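Local coordinates for outer membrane protein Omp121 (Bacteroides thetaiotaomicron, PDB 5FQ8) that probably imports nutrients across the bacterial outer membrane, as a TonB-dependent receptor whose beta barrel is closed by a plug domain, at residues T187-Q195 with F939-D950; S74-S85 with P951-D959. All coordinates share one frame; numbering follows the deposited sequence.

Contact 1: T187-Q195 with F939-D950; sequences TVLRLPEFQ and FVWTPSSNTFID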
ATOM      1  N   THR B 187      -5.595   1.489  38.137  1.00 25.98           N
ATOM      2  CA  THR B 187      -5.115   0.143  38.393  1.00 25.98           C
ATOM      3  C   THR B 187      -6.168  -0.883  37.988  1.00 25.74           C
ATOM      4  O   THR B 187      -7.354  -0.578  37.848  1.00 25.68           O
ATOM      5  CB  THR B 187      -4.761  -0.070  39.849  1.00 26.44           C
ATOM      6  OG1 THR B 187      -5.955   0.040  40.621  1.00 26.63           O
ATOM      7  CG2 THR B 187      -3.759   0.940  40.294  1.00 26.73           C
ATOM      8  N   VAL B 188      -5.716  -2.126  37.829  1.00 25.95           N
ATOM      9  CA  VAL B 188      -6.547  -3.162  37.230  1.00 29.91           C
ATOM     10  C   VAL B 188      -7.632  -3.604  38.203  1.00 34.39           C
ATOM     11  O   VAL B 188      -7.373  -3.836  39.387  1.00 37.14           O
ATOM     12  CB  VAL B 188      -5.665  -4.336  36.782  1.00 25.31           C
ATOM     13  CG1 VAL B 188      -4.896  -4.888  37.954  1.00 25.68           C
ATOM     14  CG2 VAL B 188      -6.500  -5.389  36.130  1.00 25.09           C
ATOM     15  N   LEU B 189      -8.858  -3.735  37.695  1.00 27.98           N
ATOM     16  CA  LEU B 189     -10.065  -3.820  38.514  1.00 28.28           C
ATOM     17  C   LEU B 189     -10.515  -5.236  38.804  1.00 35.55           C
ATOM     18  O   LEU B 189     -10.911  -5.529  39.933  1.00 26.21           O
ATOM     19  CB  LEU B 189     -11.217  -3.084  37.834  1.00 25.60           C
ATOM     20  CG  LEU B 189     -12.575  -3.211  38.514  1.00 25.86           C
ATOM     21  CD1 LEU B 189     -12.515  -2.565  39.861  1.00 26.29           C
ATOM     22  CD2 LEU B 189     -13.657  -2.571  37.684  1.00 25.70           C
ATOM     23  N   ARG B 190     -10.504  -6.106  37.795  1.00 43.40           N
ATOM     24  CA  ARG B 190     -10.978  -7.478  37.946  1.00 48.07           C
ATOM     25  C   ARG B 190     -10.245  -8.317  36.915  1.00 58.14           C
ATOM     26  O   ARG B 190     -10.370  -8.081  35.712  1.00 51.32           O
ATOM     27  CB  ARG B 190     -12.500  -7.551  37.779  1.00 42.09           C
ATOM     28  CG  ARG B 190     -13.059  -8.661  36.907  1.00 37.51           C
ATOM     29  CD  ARG B 190     -13.406  -9.924  37.693  1.00 41.88           C
ATOM     30  NE  ARG B 190     -14.377  -9.704  38.761  1.00 47.78           N
ATOM     31  CZ  ARG B 190     -15.691  -9.837  38.622  1.00 48.71           C
ATOM     32  NH1 ARG B 190     -16.191 -10.184  37.451  1.00 44.37           N
ATOM     33  NH2 ARG B 190     -16.501  -9.625  39.651  1.00 46.34           N
ATOM     34  N   LEU B 191      -9.427  -9.228  37.384  1.00 25.53           N
ATOM     35  CA  LEU B 191      -8.843 -10.265  36.563  1.00 25.36           C
ATOM     36  C   LEU B 191      -9.568 -11.563  36.847  1.00 25.54           C
ATOM     37  O   LEU B 191     -10.223 -11.695  37.883  1.00 28.87           O
ATOM     38  CB  LEU B 191      -7.351 -10.424  36.860  1.00 25.46           C
ATOM     39  CG  LEU B 191      -6.464  -9.231  36.516  1.00 25.31           C
ATOM     40  CD1 LEU B 191      -5.086  -9.415  37.094  1.00 25.54           C
ATOM     41  CD2 LEU B 191      -6.382  -9.054  35.026  1.00 24.91           C
ATOM     42  N   PRO B 192      -9.509 -12.536  35.947  1.00 25.39           N
ATOM     43  CA  PRO B 192     -10.220 -13.786  36.203  1.00 25.60           C
ATOM     44  C   PRO B 192      -9.654 -14.488  37.420  1.00 26.01           C
ATOM     45  O   PRO B 192      -8.457 -14.436  37.696  1.00 36.33           O
ATOM     46  CB  PRO B 192      -9.983 -14.583  34.920  1.00 25.36           C
ATOM     47  CG  PRO B 192      -9.719 -13.560  33.901  1.00 24.98           C
ATOM     48  CD  PRO B 192      -8.924 -12.529  34.599  1.00 25.03           C
ATOM     49  N   GLU B 193     -10.530 -15.127  38.169  1.00 26.33           N
ATOM     50  CA  GLU B 193     -10.076 -15.869  39.327  1.00 28.72           C
ATOM     51  C   GLU B 193      -9.458 -17.173  38.866  1.00 27.06           C
ATOM     52  O   GLU B 193     -10.074 -17.936  38.124  1.00 26.73           O
ATOM     53  CB  GLU B 193     -11.227 -16.123  40.287  1.00 27.83           C
ATOM     54  CG  GLU B 193     -10.828 -16.902  41.505  1.00 29.33           C
ATOM     55  CD  GLU B 193     -11.984 -17.205  42.387  1.00 28.05           C
ATOM     56  OE1 GLU B 193     -13.109 -16.826  42.029  1.00 27.93           O
ATOM     57  OE2 GLU B 193     -11.765 -17.823  43.436  1.00 28.50           O
ATOM     58  N   PHE B 194      -8.245 -17.422  39.313  1.00 26.98           N
ATOM     59  CA  PHE B 194      -7.427 -18.506  38.810  1.00 27.01           C
ATOM     60  C   PHE B 194      -7.397 -19.669  39.772  1.00 27.52           C
ATOM     61  O   PHE B 194      -7.649 -19.525  40.962  1.00 27.87           O
ATOM     62  CB  PHE B 194      -5.996 -18.034  38.578  1.00 26.89           C
ATOM     63  CG  PHE B 194      -5.889 -16.946  37.589  1.00 26.43           C
ATOM     64  CD1 PHE B 194      -6.232 -17.170  36.273  1.00 26.09           C
ATOM     65  CD2 PHE B 194      -5.452 -15.695  37.965  1.00 26.38           C
ATOM     66  CE1 PHE B 194      -6.146 -16.168  35.353  1.00 25.70           C
ATOM     67  CE2 PHE B 194      -5.349 -14.694  37.041  1.00 25.99           C
ATOM     68  CZ  PHE B 194      -5.702 -14.925  35.735  1.00 25.64           C
ATOM     69  N   GLN B 195      -7.066 -20.825  39.230  1.00 32.70           N
ATOM     70  CA  GLN B 195      -6.713 -21.985  40.017  1.00 36.36           C
ATOM     71  C   GLN B 195      -5.230 -21.899  40.335  1.00 28.40           C
ATOM     72  O   GLN B 195      -4.436 -21.539  39.479  1.00 35.56           O
ATOM     73  CB  GLN B 195      -7.044 -23.250  39.230  1.00 38.88           C
ATOM     74  CG  GLN B 195      -6.082 -24.391  39.439  1.00 33.76           C
ATOM     75  CD  GLN B 195      -4.993 -24.428  38.412  1.00 40.67           C
ATOM     76  OE1 GLN B 195      -3.875 -24.793  38.714  1.00 50.68           O
ATOM     77  NE2 GLN B 195      -5.313 -24.052  37.190  1.00 38.12           N
ATOM     78  N   PHE B 939     -15.464  -0.584  42.010  1.00 27.29           N
ATOM     79  CA  PHE B 939     -15.640  -1.962  42.433  1.00 27.40           C
ATOM     80  C   PHE B 939     -16.828  -2.524  41.679  1.00 27.25           C
ATOM     81  O   PHE B 939     -17.814  -1.823  41.477  1.00 27.33           O
ATOM     82  CB  PHE B 939     -15.855  -2.032  43.945  1.00 27.95           C
ATOM     83  CG  PHE B 939     -15.526  -3.351  44.543  1.00 41.38           C
ATOM     84  CD1 PHE B 939     -16.430  -4.400  44.473  1.00 37.22           C
ATOM     85  CD2 PHE B 939     -14.320  -3.547  45.186  1.00 37.38           C
ATOM     86  CE1 PHE B 939     -16.142  -5.630  45.029  1.00 32.12           C
ATOM     87  CE2 PHE B 939     -14.017  -4.774  45.747  1.00 28.42           C
ATOM     88  CZ  PHE B 939     -14.934  -5.822  45.670  1.00 30.85           C
ATOM     89  N   VAL B 940     -16.729  -3.772  41.242  1.00 31.61           N
ATOM     90  CA  VAL B 940     -17.787  -4.393  40.455  1.00 26.94           C
ATOM     91  C   VAL B 940     -18.167  -5.712  41.107  1.00 27.21           C
ATOM     92  O   VAL B 940     -17.297  -6.465  41.549  1.00 27.26           O
ATOM     93  CB  VAL B 940     -17.361  -4.571  38.987  1.00 26.42           C
ATOM     94  CG1 VAL B 940     -16.151  -5.445  38.906  1.00 26.26           C
ATOM     95  CG2 VAL B 940     -18.499  -5.092  38.162  1.00 26.34           C
ATOM     96  N   TRP B 941     -19.466  -5.953  41.221  1.00 27.45           N
ATOM     97  CA  TRP B 941     -20.008  -7.168  41.814  1.00 27.76           C
ATOM     98  C   TRP B 941     -20.781  -7.914  40.743  1.00 27.58           C
ATOM     99  O   TRP B 941     -21.720  -7.366  40.159  1.00 27.54           O
ATOM    100  CB  TRP B 941     -20.930  -6.859  42.999  1.00 53.81           C
ATOM    101  CG  TRP B 941     -20.275  -6.304  44.220  1.00 38.26           C
ATOM    102  CD1 TRP B 941     -19.719  -7.004  45.247  1.00 34.42           C
ATOM    103  CD2 TRP B 941     -20.132  -4.926  44.554  1.00 38.33           C
ATOM    104  NE1 TRP B 941     -19.229  -6.147  46.193  1.00 32.88           N
ATOM    105  CE2 TRP B 941     -19.473  -4.862  45.790  1.00 34.26           C
ATOM    106  CE3 TRP B 941     -20.495  -3.739  43.923  1.00 39.98           C
ATOM    107  CZ2 TRP B 941     -19.167  -3.655  46.407  1.00 40.59           C
ATOM    108  CZ3 TRP B 941     -20.191  -2.541  44.540  1.00 41.29           C
ATOM    109  CH2 TRP B 941     -19.531  -2.509  45.765  1.00 41.25           C
ATOM    110  N   THR B 942     -20.400  -9.155  40.500  1.00 27.50           N
ATOM    111  CA  THR B 942     -21.051  -9.992  39.510  1.00 27.36           C
ATOM    112  C   THR B 942     -21.623 -11.230  40.174  1.00 27.77           C
ATOM    113  O   THR B 942     -21.165 -11.629  41.247  1.00 30.16           O
ATOM    114  CB  THR B 942     -20.068 -10.409  38.412  1.00 26.89           C
ATOM    115  OG1 THR B 942     -18.912 -11.014  39.008  1.00 26.92           O
ATOM    116  CG2 THR B 942     -19.662  -9.202  37.618  1.00 26.50           C
ATOM    117  N   PRO B 943     -22.633 -11.850  39.570  1.00 27.85           N
ATOM    118  CA  PRO B 943     -23.159 -13.106  40.094  1.00 28.47           C
ATOM    119  C   PRO B 943     -22.094 -14.178  40.228  1.00 28.20           C
ATOM    120  O   PRO B 943     -21.058 -14.147  39.570  1.00 42.12           O
ATOM    121  CB  PRO B 943     -24.202 -13.502  39.050  1.00 28.22           C
ATOM    122  CG  PRO B 943     -24.688 -12.224  38.538  1.00 28.04           C
ATOM    123  CD  PRO B 943     -23.499 -11.308  38.516  1.00 27.67           C
ATOM    124  N   SER B 944     -22.385 -15.144  41.095  1.00 33.23           N
ATOM    125  CA  SER B 944     -21.530 -16.292  41.376  1.00 30.11           C
ATOM    126  C   SER B 944     -20.881 -16.892  40.134  1.00 29.42           C
ATOM    127  O   SER B 944     -19.721 -17.313  40.168  1.00 28.20           O
ATOM    128  CB  SER B 944     -22.356 -17.360  42.086  1.00 29.33           C
ATOM    129  OG  SER B 944     -21.638 -18.566  42.208  1.00 29.44           O
ATOM    130  N   SER B 945     -21.621 -16.921  39.028  1.00 30.51           N
ATOM    131  CA  SER B 945     -21.212 -17.693  37.870  1.00 27.85           C
ATOM    132  C   SER B 945     -20.186 -16.982  37.009  1.00 40.80           C
ATOM    133  O   SER B 945     -19.579 -17.610  36.138  1.00 42.58           O
ATOM    134  CB  SER B 945     -22.426 -18.002  37.027  1.00 27.92           C
ATOM    135  OG  SER B 945     -23.039 -16.800  36.629  1.00 27.74           O
ATOM    136  N   ASN B 946     -19.999 -15.700  37.200  1.00 42.94           N
ATOM    137  CA  ASN B 946     -19.068 -14.920  36.406  1.00 26.64           C
ATOM    138  C   ASN B 946     -17.948 -14.507  37.338  1.00 26.67           C
ATOM    139  O   ASN B 946     -18.108 -13.598  38.148  1.00 26.81           O
ATOM    140  CB  ASN B 946     -19.774 -13.725  35.789  1.00 26.44           C
ATOM    141  CG  ASN B 946     -18.826 -12.718  35.209  1.00 26.02           C
ATOM    142  OD1 ASN B 946     -17.619 -12.893  35.213  1.00 25.86           O
ATOM    143  ND2 ASN B 946     -19.380 -11.644  34.696  1.00 30.47           N
ATOM    144  N   THR B 947     -16.821 -15.180  37.230  1.00 26.57           N
ATOM    145  CA  THR B 947     -15.631 -14.785  37.954  1.00 26.59           C
ATOM    146  C   THR B 947     -14.554 -14.324  37.000  1.00 26.15           C
ATOM    147  O   THR B 947     -13.367 -14.470  37.286  1.00 26.15           O
ATOM    148  CB  THR B 947     -15.102 -15.933  38.796  1.00 26.94           C
ATOM    149  OG1 THR B 947     -14.853 -17.039  37.937  1.00 26.83           O
ATOM    150  CG2 THR B 947     -16.103 -16.336  39.841  1.00 27.43           C
ATOM    151  N   PHE B 948     -14.954 -13.784  35.856  1.00 25.81           N
ATOM    152  CA  PHE B 948     -14.004 -13.598  34.776  1.00 25.42           C
ATOM    153  C   PHE B 948     -13.840 -12.153  34.345  1.00 25.15           C
ATOM    154  O   PHE B 948     -12.709 -11.677  34.262  1.00 25.00           O
ATOM    155  CB  PHE B 948     -14.409 -14.475  33.580  1.00 25.28           C
ATOM    156  CG  PHE B 948     -14.750 -15.870  33.962  1.00 26.02           C
ATOM    157  CD1 PHE B 948     -13.799 -16.700  34.507  1.00 28.66           C
ATOM    158  CD2 PHE B 948     -16.025 -16.339  33.806  1.00 25.76           C
ATOM    159  CE1 PHE B 948     -14.115 -17.964  34.878  1.00 26.09           C
ATOM    160  CE2 PHE B 948     -16.344 -17.595  34.179  1.00 26.77           C
ATOM    161  CZ  PHE B 948     -15.388 -18.419  34.710  1.00 26.25           C
ATOM    162  N   ILE B 949     -14.921 -11.439  34.057  1.00 25.11           N
ATOM    163  CA  ILE B 949     -14.812 -10.135  33.425  1.00 24.85           C
ATOM    164  C   ILE B 949     -15.667  -9.084  34.113  1.00 35.12           C
ATOM    165  O   ILE B 949     -16.674  -9.387  34.755  1.00 36.66           O
ATOM    166  CB  ILE B 949     -15.228 -10.191  31.952  1.00 24.56           C
ATOM    167  CG1 ILE B 949     -16.672 -10.654  31.854  1.00 24.74           C
ATOM    168  CG2 ILE B 949     -14.339 -11.093  31.189  1.00 24.38           C
ATOM    169  CD1 ILE B 949     -17.295 -10.360  30.528  1.00 24.52           C
ATOM    170  N   ASP B 950     -15.262  -7.837  33.950  1.00 25.84           N
ATOM    171  CA  ASP B 950     -16.168  -6.722  34.147  1.00 24.99           C
ATOM    172  C   ASP B 950     -16.991  -6.673  32.878  1.00 24.79           C
ATOM    173  O   ASP B 950     -16.458  -6.359  31.815  1.00 29.29           O
ATOM    174  CB  ASP B 950     -15.408  -5.419  34.402  1.00 24.95           C
ATOM    175  CG  ASP B 950     -16.271  -4.178  34.232  1.00 24.99           C
ATOM    176  OD1 ASP B 950     -17.482  -4.268  33.997  1.00 25.08           O
ATOM    177  OD2 ASP B 950     -15.717  -3.078  34.340  1.00 24.97           O
TER
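R190 reaches across to T942, where the end of its guanidinium meets the threonine hydroxyl. The arginine chain bends twice on the way, at chi2 and again at chi3, which lets CG and CD lie against the backbone of F948-D950 before NH2 donates to T942 OG1 at 2.9 Å. The hydroxyl sits 21° out of the guanidinium plane, and NH1 adds a weak bond to the same oxygen. One face of the guanidinium is covered by V940 CG1, offset toward its rim. T942 OG1 also donates to N946 O (2.8 Å), so the hydroxyl is engaged by both the arginine and its own loop. N946 in turn fixes the bend of that loop: its OD1 accepts from F948 N (2.9 Å), an Asx turn, and also from I949 N (3.3 Å), which widens it to an Asx motif. Next to these polar bonds, P192 comes at the edge of the F948 ring, CB to CD1 4.4 Å, and E193 N donates almost straight (163°) to T947 O at 3.0 Å. L189 CD2 rests obliquely on V940 CG1 (4.0 Å). In contrast to the enclosed arginine, P192 and F948, the F939 ring lies on the surface, and the E193 side chain touches only T947, OE1 to CG2 3.7 Å, its hydrogen bond going to a polar side chain of another protein's chain. Both segments run on from barrel strands, 177-188 and 928-941, which flank strand 973-983. L189 and F939 touch R974 of that strand, V940 packs on strand 899-915, and helix 832-839 covers P192, F948 and I949.

Contact 2: S74-S85 with P951-D959; sequences SSTSSDPGASNS and PEMTSFGND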
ATOM      1  N   SER B  74     -22.229   3.135  28.156  1.00 28.71           N
ATOM      2  CA  SER B  74     -21.193   2.169  28.480  1.00 25.19           C
ATOM      3  C   SER B  74     -19.926   2.492  27.707  1.00 27.55           C
ATOM      4  O   SER B  74     -19.980   3.011  26.589  1.00 24.35           O
ATOM      5  CB  SER B  74     -21.638   0.740  28.168  1.00 24.73           C
ATOM      6  OG  SER B  74     -22.789   0.370  28.894  1.00 25.06           O
ATOM      7  N   SER B  75     -18.791   2.188  28.311  1.00 26.89           N
ATOM      8  CA  SER B  75     -17.514   2.345  27.645  1.00 24.09           C
ATOM      9  C   SER B  75     -17.120   1.040  26.986  1.00 28.68           C
ATOM     10  O   SER B  75     -17.441  -0.040  27.479  1.00 33.21           O
ATOM     11  CB  SER B  75     -16.451   2.753  28.645  1.00 34.41           C
ATOM     12  OG  SER B  75     -16.279   1.719  29.592  1.00 38.99           O
ATOM     13  N   THR B  76     -16.417   1.142  25.866  1.00 23.59           N
ATOM     14  CA  THR B  76     -16.014  -0.067  25.166  1.00 23.37           C
ATOM     15  C   THR B  76     -14.961  -0.832  25.943  1.00 23.33           C
ATOM     16  O   THR B  76     -14.981  -2.061  25.960  1.00 23.29           O
ATOM     17  CB  THR B  76     -15.499   0.259  23.767  1.00 25.45           C
ATOM     18  OG1 THR B  76     -14.270   1.001  23.840  1.00 23.10           O
ATOM     19  CG2 THR B  76     -16.536   1.047  22.994  1.00 28.30           C
ATOM     20  N   SER B  77     -14.051  -0.141  26.591  1.00 23.38           N
ATOM     21  CA  SER B  77     -13.054  -0.801  27.412  1.00 23.40           C
ATOM     22  C   SER B  77     -12.389   0.251  28.281  1.00 23.57           C
ATOM     23  O   SER B  77     -12.717   1.435  28.219  1.00 23.66           O
ATOM     24  CB  SER B  77     -12.029  -1.548  26.565  1.00 23.18           C
ATOM     25  OG  SER B  77     -11.141  -0.659  25.900  1.00 23.08           O
ATOM     26  N   SER B  78     -11.437  -0.196  29.082  1.00 23.64           N
ATOM     27  CA  SER B  78     -10.648   0.689  29.910  1.00 23.83           C
ATOM     28  C   SER B  78      -9.462   1.274  29.167  1.00 23.71           C
ATOM     29  O   SER B  78      -8.659   1.985  29.769  1.00 23.88           O
ATOM     30  CB  SER B  78     -10.167  -0.052  31.155  1.00 49.48           C
ATOM     31  OG  SER B  78     -11.135   0.012  32.200  1.00 42.16           O
ATOM     32  N   ASP B  79      -9.337   1.005  27.905  1.00 23.46           N
ATOM     33  CA  ASP B  79      -8.180   1.475  27.181  1.00 23.38           C
ATOM     34  C   ASP B  79      -8.339   2.961  26.914  1.00 30.84           C
ATOM     35  O   ASP B  79      -9.410   3.395  26.497  1.00 35.01           O
ATOM     36  CB  ASP B  79      -8.021   0.714  25.871  1.00 23.12           C
ATOM     37  CG  ASP B  79      -7.881  -0.757  26.077  1.00 23.06           C
ATOM     38  OD1 ASP B  79      -6.745  -1.201  26.332  1.00 23.10           O
ATOM     39  OD2 ASP B  79      -8.906  -1.455  25.992  1.00 23.01           O
ATOM     40  N   PRO B  80      -7.299   3.754  27.115  1.00 25.78           N
ATOM     41  CA  PRO B  80      -7.434   5.198  26.964  1.00 23.75           C
ATOM     42  C   PRO B  80      -7.844   5.578  25.559  1.00 23.58           C
ATOM     43  O   PRO B  80      -7.434   4.957  24.580  1.00 25.70           O
ATOM     44  CB  PRO B  80      -6.035   5.707  27.307  1.00 23.92           C
ATOM     45  CG  PRO B  80      -5.505   4.711  28.235  1.00 23.98           C
ATOM     46  CD  PRO B  80      -5.999   3.399  27.697  1.00 25.84           C
ATOM     47  N   GLY B  81      -8.695   6.588  25.475  1.00 23.70           N
ATOM     48  CA  GLY B  81      -9.134   7.091  24.206  1.00 23.61           C
ATOM     49  C   GLY B  81     -10.203   6.289  23.527  1.00 23.42           C
ATOM     50  O   GLY B  81     -10.559   6.617  22.397  1.00 23.35           O
ATOM     51  N   ALA B  82     -10.738   5.260  24.169  1.00 23.37           N
ATOM     52  CA  ALA B  82     -11.676   4.368  23.516  1.00 23.21           C
ATOM     53  C   ALA B  82     -13.067   4.985  23.453  1.00 23.36           C
ATOM     54  O   ALA B  82     -13.324   6.064  23.982  1.00 23.58           O
ATOM     55  CB  ALA B  82     -11.694   3.034  24.238  1.00 23.16           C
ATOM     56  N   SER B  83     -13.981   4.307  22.775  1.00 23.26           N
ATOM     57  CA  SER B  83     -15.277   4.903  22.500  1.00 23.43           C
ATOM     58  C   SER B  83     -16.245   4.713  23.663  1.00 24.80           C
ATOM     59  O   SER B  83     -15.994   3.962  24.601  1.00 23.63           O
ATOM     60  CB  SER B  83     -15.864   4.312  21.233  1.00 23.29           C
ATOM     61  OG  SER B  83     -15.069   4.649  20.126  1.00 23.16           O
ATOM     62  N   ASN B  84     -17.366   5.423  23.589  1.00 23.84           N
ATOM     63  CA  ASN B  84     -18.444   5.318  24.553  1.00 24.09           C
ATOM     64  C   ASN B  84     -19.751   5.056  23.830  1.00 24.17           C
ATOM     65  O   ASN B  84     -20.110   5.772  22.896  1.00 24.21           O
ATOM     66  CB  ASN B  84     -18.575   6.584  25.395  1.00 24.38           C
ATOM     67  CG  ASN B  84     -17.339   6.869  26.214  1.00 24.38           C
ATOM     68  OD1 ASN B  84     -17.018   6.154  27.161  1.00 24.38           O
ATOM     69  ND2 ASN B  84     -16.637   7.929  25.857  1.00 24.40           N
ATOM     70  N   SER B  85     -20.470   4.055  24.289  1.00 24.23           N
ATOM     71  CA  SER B  85     -21.763   3.727  23.727  1.00 24.36           C
ATOM     72  C   SER B  85     -22.856   4.442  24.500  1.00 24.75           C
ATOM     73  O   SER B  85     -22.747   4.631  25.711  1.00 33.74           O
ATOM     74  CB  SER B  85     -21.982   2.224  23.767  1.00 24.27           C
ATOM     75  OG  SER B  85     -23.257   1.916  23.274  1.00 24.46           O
ATOM     76  N   PRO B 951     -18.264  -6.975  32.942  1.00 24.98           N
ATOM     77  CA  PRO B 951     -19.089  -7.030  31.734  1.00 24.84           C
ATOM     78  C   PRO B 951     -19.112  -5.780  30.872  1.00 24.64           C
ATOM     79  O   PRO B 951     -19.748  -5.805  29.817  1.00 24.53           O
ATOM     80  CB  PRO B 951     -20.479  -7.294  32.302  1.00 25.21           C
ATOM     81  CG  PRO B 951     -20.234  -8.053  33.502  1.00 25.47           C
ATOM     82  CD  PRO B 951     -18.973  -7.538  34.092  1.00 25.38           C
ATOM     83  N   GLU B 952     -18.466  -4.691  31.280  1.00 31.57           N
ATOM     84  CA  GLU B 952     -18.482  -3.476  30.479  1.00 24.45           C
ATOM     85  C   GLU B 952     -17.309  -3.511  29.502  1.00 31.93           C
ATOM     86  O   GLU B 952     -16.324  -2.784  29.624  1.00 24.02           O
ATOM     87  CB  GLU B 952     -18.431  -2.249  31.372  1.00 24.65           C
ATOM     88  CG  GLU B 952     -18.953  -1.009  30.698  1.00 24.64           C
ATOM     89  CD  GLU B 952     -18.886   0.221  31.561  1.00 24.87           C
ATOM     90  OE1 GLU B 952     -18.793   0.077  32.790  1.00 25.12           O
ATOM     91  OE2 GLU B 952     -18.923   1.330  30.995  1.00 24.83           O
ATOM     92  N   MET B 953     -17.444  -4.379  28.503  1.00 26.59           N
ATOM     93  CA  MET B 953     -16.333  -4.778  27.648  1.00 25.43           C
ATOM     94  C   MET B 953     -16.833  -5.144  26.261  1.00 29.40           C
ATOM     95  O   MET B 953     -17.815  -5.876  26.134  1.00 23.62           O
ATOM     96  CB  MET B 953     -15.616  -5.995  28.217  1.00 23.68           C
ATOM     97  CG  MET B 953     -14.324  -5.751  28.891  1.00 23.67           C
ATOM     98  SD  MET B 953     -13.749  -7.352  29.393  1.00 34.01           S
ATOM     99  CE  MET B 953     -12.248  -6.910  30.215  1.00 36.34           C
ATOM    100  N   THR B 954     -16.123  -4.695  25.227  1.00 28.63           N
ATOM    101  CA  THR B 954     -16.361  -5.241  23.895  1.00 23.13           C
ATOM    102  C   THR B 954     -15.095  -5.234  23.063  1.00 22.90           C
ATOM    103  O   THR B 954     -14.097  -4.610  23.402  1.00 22.84           O
ATOM    104  CB  THR B 954     -17.437  -4.484  23.137  1.00 23.18           C
ATOM    105  OG1 THR B 954     -17.923  -5.316  22.093  1.00 23.14           O
ATOM    106  CG2 THR B 954     -16.886  -3.230  22.528  1.00 23.05           C
ATOM    107  N   SER B 955     -15.161  -5.948  21.950  1.00 22.80           N
ATOM    108  CA  SER B 955     -14.158  -5.872  20.904  1.00 22.61           C
ATOM    109  C   SER B 955     -14.791  -5.544  19.579  1.00 22.57           C
ATOM    110  O   SER B 955     -14.124  -5.607  18.550  1.00 22.45           O
ATOM    111  CB  SER B 955     -13.384  -7.174  20.791  1.00 22.57           C
ATOM    112  OG  SER B 955     -12.484  -7.274  21.862  1.00 22.61           O
ATOM    113  N   PHE B 956     -16.046  -5.167  19.586  1.00 22.70           N
ATOM    114  CA  PHE B 956     -16.821  -5.040  18.377  1.00 22.72           C
ATOM    115  C   PHE B 956     -17.571  -3.721  18.356  1.00 25.87           C
ATOM    116  O   PHE B 956     -18.634  -3.609  17.759  1.00 24.82           O
ATOM    117  CB  PHE B 956     -17.753  -6.240  18.247  1.00 24.71           C
ATOM    118  CG  PHE B 956     -17.052  -7.545  18.465  1.00 23.17           C
ATOM    119  CD1 PHE B 956     -16.270  -8.089  17.474  1.00 22.70           C
ATOM    120  CD2 PHE B 956     -17.128  -8.192  19.674  1.00 22.93           C
ATOM    121  CE1 PHE B 956     -15.600  -9.261  17.671  1.00 22.70           C
ATOM    122  CE2 PHE B 956     -16.461  -9.365  19.880  1.00 22.93           C
ATOM    123  CZ  PHE B 956     -15.691  -9.907  18.874  1.00 22.81           C
ATOM    124  N   GLY B 957     -17.025  -2.715  19.005  1.00 27.40           N
ATOM    125  CA  GLY B 957     -17.508  -1.365  18.831  1.00 27.41           C
ATOM    126  C   GLY B 957     -18.546  -0.929  19.841  1.00 32.22           C
ATOM    127  O   GLY B 957     -18.948  -1.654  20.750  1.00 33.61           O
ATOM    128  N   ASN B 958     -18.991   0.303  19.667  1.00 28.52           N
ATOM    129  CA  ASN B 958     -19.865   0.940  20.629  1.00 25.54           C
ATOM    130  C   ASN B 958     -21.317   0.917  20.213  1.00 23.71           C
ATOM    131  O   ASN B 958     -22.100   1.700  20.739  1.00 23.96           O
ATOM    132  CB  ASN B 958     -19.425   2.380  20.834  1.00 27.07           C
ATOM    133  CG  ASN B 958     -19.690   3.236  19.625  1.00 32.64           C
ATOM    134  OD1 ASN B 958     -19.696   2.755  18.510  1.00 23.46           O
ATOM    135  ND2 ASN B 958     -19.919   4.512  19.843  1.00 40.50           N
ATOM    136  N   ASP B 959     -21.698   0.080  19.256  1.00 24.98           N
ATOM    137  CA  ASP B 959     -23.111   0.022  18.928  1.00 26.50           C
ATOM    138  C   ASP B 959     -23.633  -1.402  19.038  1.00 24.01           C
ATOM    139  O   ASP B 959     -23.192  -2.164  19.903  1.00 23.94           O
ATOM    140  CB  ASP B 959     -23.370   0.594  17.543  1.00 23.97           C
ATOM    141  CG  ASP B 959     -24.747   1.171  17.424  1.00 24.32           C
ATOM    142  OD1 ASP B 959     -25.702   0.388  17.426  1.00 24.57           O
ATOM    143  OD2 ASP B 959     -24.900   2.400  17.358  1.00 25.78           O
TER
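The E952 carboxylate is met by S75 from two directions. S75 N approaches OE2 on its anti lone pair, 2.8 Å away and nearly straight (176°), while S75 OG donates to the same OE2 at 3.0 Å from 65° above the carboxylate plane. A chain extended beyond CG carries the group to the strand, and OE1 turns to K906 and R908 in salt bridges. With an alanine here, S75 N would probably lose its acceptor, and the two cations the carboxylate that they share. From the flat amide of N958, ND2 gives N84 O a weak hydrogen bond (3.3 Å). N958 CB meets T76 CG2 obliquely at 3.8 Å. S85 OG donates to N958 O (2.8 Å) from 42° above the carbonyl plane. Between the E952 and N958 bonds along the loop, T954 N donates to T76 O at 3.0 Å, and M953 CA gives that oxygen a C-H contact. The hairpin of strands 71-75 and 84-88, part of the plug domain, is thus fastened to a loop that follows barrel strand 928-941. Apolar patches are small, so the join probably depends on the direction of hydrogen bonds and on a carboxylate shared between the plug strand and K906 and R908 of the barrel, more than on apolar burial.

The two contacts use consecutive stretches of one chain: 939-950 serves contact 1 and 951-959 continues directly into contact 2. Their centres are about 17 Å apart, and they touch where P951 packs on N946 and T942, with N946 ND2 to P951 CG at 3.9 Å. K906 ties them further, forming salt bridges with both D950 and E952. Along the sequence contact 1 is nested inside the loop closed by contact 2. Contact 1 joins the segments that continue two barrel strands; contact 2 joins the plug hairpin to the loop that follows one of them. The calcium site that includes I283 lies near both: the I283 side chain is about 9 Å from that of L191 and about 8 Å from that of S77.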